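Long-range contact in glideosome-associated protein 50 (Plasmodium falciparum 3D7, PDB 3TGH), which is a component of the glideosome, the motor complex for gliding motility and host-cell invasion, and probably anchors it in the parasite's inner membrane complex: residues A[175-187]-A[212-226]. Numbering follows the deposited sequence.
Sequences AWNDLKSQLSVAK and YLAYYLLPLLKDAEV
Leu220, lodged as a knob among Trp176, Leu179, Lys180 and Leu183, centres a near-parallel contact between the helices of two successive beta-alpha-beta crossovers in the metallophosphoesterase fold. The axes of 175-187 and 218-223 run 16° apart and approach to 10.1 Å, close enough for leucines to interlock. Leu220 CD1 reaches the edge of the Trp176 indole, 3.7 Å from CZ3, and the aliphatic CG of Lys180. The broad indole suits its place by spanning Leu220 and Tyr216, whose CB lies 3.6 Å from Trp176 CH2, the side chains crossing at about a right angle. Deeper, Leu179 CD1 meets Leu217 CD2 at 3.6 Å, and Leu183 CD2 touches Val226 CG2. Where the segments converge, just past helix 218-223, small Ala224 lets Lys187 CG come within 3.5 Å of Ala224 CA, a tight fit. A bend at chi3 (74°) helps Lys187 deliver NZ to a hydrogen-bonded salt bridge with Asp223 OD2 (2.9 Å), syn but 30° out of the carboxylate plane. Trp176 also packs edge-to-face with the metal ligand His172. Leu162 O, accepting from both Trp176 NE1 and Tyr212 OH, ties the segments together beside the metal site, while the Lys187–Asp223 pair, with Asp223 exposed, probably contributes less than the apolar packing.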
loop_
_atom_site.group_PDB
_atom_site.type_symbol
_atom_site.label_atom_id
_atom_site.label_comp_id
_atom_site.label_asym_id
_atom_site.label_seq_id
_atom_site.Cartn_x
_atom_site.Cartn_y
_atom_site.Cartn_z
ATOM N N ALA A 175 2.195 -8.929 -15.294
ATOM C CA ALA A 175 2.150 -7.953 -14.196
ATOM C C ALA A 175 2.610 -6.566 -14.643
ATOM O O ALA A 175 1.999 -5.556 -14.278
ATOM C CB ALA A 175 2.973 -8.434 -12.997
ATOM N N TRP A 176 3.688 -6.508 -15.423
ATOM C CA TRP A 176 4.170 -5.237 -15.948
ATOM C C TRP A 176 3.157 -4.625 -16.930
ATOM O O TRP A 176 2.885 -3.431 -16.879
ATOM C CB TRP A 176 5.538 -5.404 -16.639
ATOM C CG TRP A 176 6.707 -5.298 -15.699
ATOM C CD1 TRP A 176 7.537 -6.311 -15.291
ATOM C CD2 TRP A 176 7.186 -4.109 -15.060
ATOM N NE1 TRP A 176 8.488 -5.823 -14.426
ATOM C CE2 TRP A 176 8.302 -4.474 -14.274
ATOM C CE3 TRP A 176 6.770 -2.772 -15.065
ATOM C CZ2 TRP A 176 9.011 -3.550 -13.504
ATOM C CZ3 TRP A 176 7.470 -1.854 -14.300
ATOM C CH2 TRP A 176 8.577 -2.246 -13.522
ATOM N N ASN A 177 2.608 -5.448 -17.817
ATOM C CA ASN A 177 1.650 -4.955 -18.815
ATOM C C ASN A 177 0.348 -4.485 -18.164
ATOM O O ASN A 177 -0.216 -3.466 -18.559
ATOM C CB ASN A 177 1.376 -6.018 -19.888
ATOM C CG ASN A 177 2.560 -6.219 -20.828
ATOM O OD1 ASN A 177 3.324 -5.287 -21.091
ATOM N ND2 ASN A 177 2.716 -7.438 -21.334
ATOM N N ASP A 178 -0.113 -5.209 -17.151
ATOM C CA ASP A 178 -1.298 -4.772 -16.399
ATOM C C ASP A 178 -1.049 -3.420 -15.707
ATOM O O ASP A 178 -1.891 -2.530 -15.740
ATOM C CB ASP A 178 -1.714 -5.829 -15.382
ATOM C CG ASP A 178 -2.370 -7.047 -16.023
ATOM O OD1 ASP A 178 -2.587 -7.049 -17.252
ATOM O OD2 ASP A 178 -2.683 -8.012 -15.288
ATOM N N LEU A 179 0.118 -3.275 -15.084
ATOM C CA LEU A 179 0.510 -2.015 -14.451
ATOM C C LEU A 179 0.451 -0.855 -15.446
ATOM O O LEU A 179 -0.099 0.206 -15.142
ATOM C CB LEU A 179 1.925 -2.122 -13.870
ATOM C CG LEU A 179 2.294 -1.364 -12.585
ATOM C CD1 LEU A 179 3.786 -0.978 -12.592
ATOM C CD2 LEU A 179 1.416 -0.157 -12.272
ATOM N N LYS A 180 1.008 -1.066 -16.640
ATOM C CA LYS A 180 0.985 -0.050 -17.682
ATOM C C LYS A 180 -0.444 0.307 -18.093
ATOM O O LYS A 180 -0.757 1.483 -18.287
ATOM C CB LYS A 180 1.804 -0.491 -18.900
ATOM C CG LYS A 180 3.308 -0.525 -18.638
ATOM C CD LYS A 180 4.086 -1.154 -19.803
ATOM C CE LYS A 180 5.588 -1.126 -19.542
ATOM N NZ LYS A 180 6.381 -1.831 -20.603
ATOM N N SER A 181 -1.298 -0.706 -18.201
ATOM C CA SER A 181 -2.713 -0.505 -18.530
ATOM C C SER A 181 -3.427 0.276 -17.430
ATOM O O SER A 181 -4.136 1.229 -17.711
ATOM C CB SER A 181 -3.409 -1.843 -18.765
ATOM O OG SER A 181 -2.844 -2.510 -19.878
ATOM N N GLN A 182 -3.219 -0.117 -16.175
ATOM C CA GLN A 182 -3.813 0.597 -15.041
ATOM C C GLN A 182 -3.419 2.079 -15.014
ATOM O O GLN A 182 -4.254 2.949 -14.793
ATOM C CB GLN A 182 -3.403 -0.065 -13.723
ATOM C CG GLN A 182 -3.974 -1.455 -13.516
ATOM C CD GLN A 182 -3.237 -2.253 -12.460
ATOM O OE1 GLN A 182 -2.042 -2.045 -12.231
ATOM N NE2 GLN A 182 -3.935 -3.194 -11.829
ATOM N N LEU A 183 -2.136 2.371 -15.225
ATOM C CA LEU A 183 -1.663 3.752 -15.183
ATOM C C LEU A 183 -2.200 4.556 -16.365
ATOM O O LEU A 183 -2.550 5.730 -16.213
ATOM C CB LEU A 183 -0.129 3.798 -15.146
ATOM C CG LEU A 183 0.496 3.304 -13.838
ATOM C CD1 LEU A 183 2.007 3.055 -14.044
ATOM C CD2 LEU A 183 0.268 4.273 -12.695
ATOM N N SER A 184 -2.290 3.916 -17.528
ATOM C CA SER A 184 -2.856 4.546 -18.724
ATOM C C SER A 184 -4.309 4.985 -18.523
ATOM O O SER A 184 -4.713 6.048 -18.998
ATOM C CB SER A 184 -2.774 3.592 -19.914
ATOM O OG SER A 184 -3.226 4.226 -21.094
ATOM N N VAL A 185 -5.085 4.168 -17.820
ATOM C CA VAL A 185 -6.472 4.510 -17.496
ATOM C C VAL A 185 -6.519 5.588 -16.416
ATOM O O VAL A 185 -7.245 6.573 -16.551
ATOM C CB VAL A 185 -7.277 3.273 -17.058
ATOM C CG1 VAL A 185 -8.658 3.673 -16.526
ATOM C CG2 VAL A 185 -7.414 2.292 -18.220
ATOM N N ALA A 186 -5.730 5.419 -15.357
ATOM C CA ALA A 186 -5.711 6.370 -14.244
ATOM C C ALA A 186 -5.398 7.787 -14.719
ATOM O O ALA A 186 -5.988 8.752 -14.225
ATOM C CB ALA A 186 -4.708 5.925 -13.167
ATOM N N LYS A 187 -4.476 7.903 -15.676
ATOM C CA LYS A 187 -4.133 9.186 -16.314
ATOM C C LYS A 187 -5.337 9.919 -16.885
ATOM O O LYS A 187 -5.383 11.151 -16.887
ATOM C CB LYS A 187 -3.148 8.965 -17.474
ATOM C CG LYS A 187 -1.725 8.792 -17.055
ATOM C CD LYS A 187 -0.875 8.198 -18.171
ATOM C CE LYS A 187 -0.589 9.202 -19.264
ATOM N NZ LYS A 187 0.336 8.629 -20.282
ATOM N N TYR A 212 16.808 -0.873 -9.802
ATOM C CA TYR A 212 15.968 -1.613 -10.745
ATOM C C TYR A 212 14.580 -0.980 -10.892
ATOM O O TYR A 212 14.129 -0.725 -12.005
ATOM C CB TYR A 212 15.846 -3.071 -10.304
ATOM C CG TYR A 212 14.982 -3.924 -11.206
ATOM C CD1 TYR A 212 13.645 -4.136 -10.906
ATOM C CD2 TYR A 212 15.505 -4.527 -12.351
ATOM C CE1 TYR A 212 12.844 -4.914 -11.715
ATOM C CE2 TYR A 212 14.704 -5.319 -13.172
ATOM C CZ TYR A 212 13.369 -5.502 -12.841
ATOM O OH TYR A 212 12.551 -6.278 -13.624
ATOM N N LEU A 213 13.903 -0.737 -9.769
ATOM C CA LEU A 213 12.599 -0.073 -9.816
ATOM C C LEU A 213 12.754 1.387 -10.256
ATOM O O LEU A 213 11.901 1.904 -10.962
ATOM C CB LEU A 213 11.856 -0.184 -8.477
ATOM C CG LEU A 213 11.425 -1.592 -8.038
ATOM C CD1 LEU A 213 10.737 -1.522 -6.676
ATOM C CD2 LEU A 213 10.525 -2.259 -9.089
ATOM N N ALA A 214 13.852 2.040 -9.875
ATOM C CA ALA A 214 14.137 3.395 -10.374
ATOM C C ALA A 214 14.218 3.442 -11.899
ATOM O O ALA A 214 13.763 4.405 -12.521
ATOM C CB ALA A 214 15.430 3.948 -9.754
ATOM N N TYR A 215 14.792 2.408 -12.503
ATOM C CA TYR A 215 14.940 2.379 -13.963
ATOM C C TYR A 215 13.663 1.951 -14.685
ATOM O O TYR A 215 13.332 2.515 -15.729
ATOM C CB TYR A 215 16.091 1.469 -14.383
ATOM C CG TYR A 215 16.429 1.599 -15.855
ATOM C CD1 TYR A 215 17.265 2.619 -16.313
ATOM C CD2 TYR A 215 15.895 0.717 -16.793
ATOM C CE1 TYR A 215 17.569 2.746 -17.675
ATOM C CE2 TYR A 215 16.193 0.837 -18.154
ATOM C CZ TYR A 215 17.028 1.850 -18.586
ATOM O OH TYR A 215 17.321 1.965 -19.927
ATOM N N TYR A 216 12.952 0.960 -14.142
ATOM C CA TYR A 216 11.780 0.383 -14.822
ATOM C C TYR A 216 10.422 0.853 -14.314
ATOM O O TYR A 216 9.496 0.999 -15.104
ATOM C CB TYR A 216 11.817 -1.147 -14.765
ATOM C CG TYR A 216 12.932 -1.742 -15.592
ATOM C CD1 TYR A 216 12.896 -1.681 -16.982
ATOM C CD2 TYR A 216 14.023 -2.356 -14.989
ATOM C CE1 TYR A 216 13.921 -2.222 -17.752
ATOM C CE2 TYR A 216 15.056 -2.897 -15.749
ATOM C CZ TYR A 216 14.998 -2.824 -17.130
ATOM O OH TYR A 216 16.014 -3.357 -17.892
ATOM N N LEU A 217 10.283 1.057 -13.009
ATOM C CA LEU A 217 8.967 1.394 -12.435
ATOM C C LEU A 217 8.786 2.910 -12.444
ATOM O O LEU A 217 7.757 3.415 -12.897
ATOM C CB LEU A 217 8.852 0.863 -11.001
ATOM C CG LEU A 217 7.510 0.457 -10.365
ATOM C CD1 LEU A 217 7.535 0.740 -8.863
ATOM C CD2 LEU A 217 6.270 1.060 -11.032
ATOM N N LEU A 218 9.792 3.635 -11.957
ATOM C CA LEU A 218 9.660 5.086 -11.761
ATOM C C LEU A 218 9.235 5.878 -13.007
ATOM O O LEU A 218 8.391 6.772 -12.898
ATOM C CB LEU A 218 10.929 5.684 -11.146
ATOM C CG LEU A 218 10.869 7.174 -10.783
ATOM C CD1 LEU A 218 9.732 7.475 -9.808
ATOM C CD2 LEU A 218 12.213 7.632 -10.207
ATOM N N PRO A 219 9.803 5.562 -14.190
ATOM C CA PRO A 219 9.395 6.296 -15.392
ATOM C C PRO A 219 7.903 6.165 -15.719
ATOM O O PRO A 219 7.298 7.128 -16.199
ATOM C CB PRO A 219 10.252 5.665 -16.497
ATOM C CG PRO A 219 11.444 5.140 -15.781
ATOM C CD PRO A 219 10.913 4.638 -14.477
ATOM N N LEU A 220 7.320 4.997 -15.449
ATOM C CA LEU A 220 5.872 4.796 -15.619
ATOM C C LEU A 220 5.060 5.642 -14.638
ATOM O O LEU A 220 4.006 6.173 -14.988
ATOM C CB LEU A 220 5.488 3.322 -15.438
ATOM C CG LEU A 220 6.124 2.298 -16.383
ATOM C CD1 LEU A 220 5.664 0.904 -16.006
ATOM C CD2 LEU A 220 5.812 2.584 -17.845
ATOM N N LEU A 221 5.541 5.748 -13.403
ATOM C CA LEU A 221 4.852 6.532 -12.382
ATOM C C LEU A 221 4.898 8.020 -12.717
ATOM O O LEU A 221 3.900 8.724 -12.576
ATOM C CB LEU A 221 5.462 6.282 -11.001
ATOM C CG LEU A 221 5.509 4.844 -10.492
ATOM C CD1 LEU A 221 6.105 4.826 -9.089
ATOM C CD2 LEU A 221 4.134 4.183 -10.499
ATOM N N LYS A 222 6.056 8.491 -13.175
ATOM C CA LYS A 222 6.221 9.899 -13.546
ATOM C C LYS A 222 5.386 10.242 -14.778
ATOM O O LYS A 222 4.754 11.292 -14.821
ATOM C CB LYS A 222 7.697 10.238 -13.803
ATOM C CG LYS A 222 8.530 10.391 -12.541
ATOM C CD LYS A 222 9.992 10.670 -12.885
ATOM C CE LYS A 222 10.850 10.807 -11.641
ATOM N NZ LYS A 222 12.303 10.756 -11.975
ATOM N N ASP A 223 5.368 9.346 -15.762
ATOM C CA ASP A 223 4.570 9.550 -16.975
ATOM C C ASP A 223 3.083 9.700 -16.644
ATOM O O ASP A 223 2.379 10.486 -17.289
ATOM C CB ASP A 223 4.770 8.394 -17.962
ATOM C CG ASP A 223 3.815 8.464 -19.145
ATOM O OD1 ASP A 223 4.038 9.305 -20.042
ATOM O OD2 ASP A 223 2.835 7.687 -19.170
ATOM N N ALA A 224 2.616 8.951 -15.643
ATOM C CA ALA A 224 1.216 9.004 -15.213
ATOM C C ALA A 224 0.919 10.058 -14.136
ATOM O O ALA A 224 -0.217 10.176 -13.693
ATOM C CB ALA A 224 0.759 7.624 -14.736
ATOM N N GLU A 225 1.929 10.824 -13.728
ATOM C CA GLU A 225 1.776 11.869 -12.706
ATOM C C GLU A 225 1.222 11.325 -11.386
ATOM O O GLU A 225 0.340 11.929 -10.760
ATOM C CB GLU A 225 0.909 13.019 -13.220
ATOM C CG GLU A 225 1.430 13.684 -14.485
ATOM C CD GLU A 225 0.761 15.020 -14.738
ATOM O OE1 GLU A 225 1.023 15.971 -13.968
ATOM O OE2 GLU A 225 -0.031 15.118 -15.698
ATOM N N VAL A 226 1.752 10.177 -10.975
ATOM C CA VAL A 226 1.382 9.550 -9.724
ATOM C C VAL A 226 1.705 10.476 -8.551
ATOM O O VAL A 226 2.738 11.151 -8.541
ATOM C CB VAL A 226 2.102 8.185 -9.580
ATOM C CG1 VAL A 226 2.061 7.672 -8.145
ATOM C CG2 VAL A 226 1.491 7.182 -10.570
#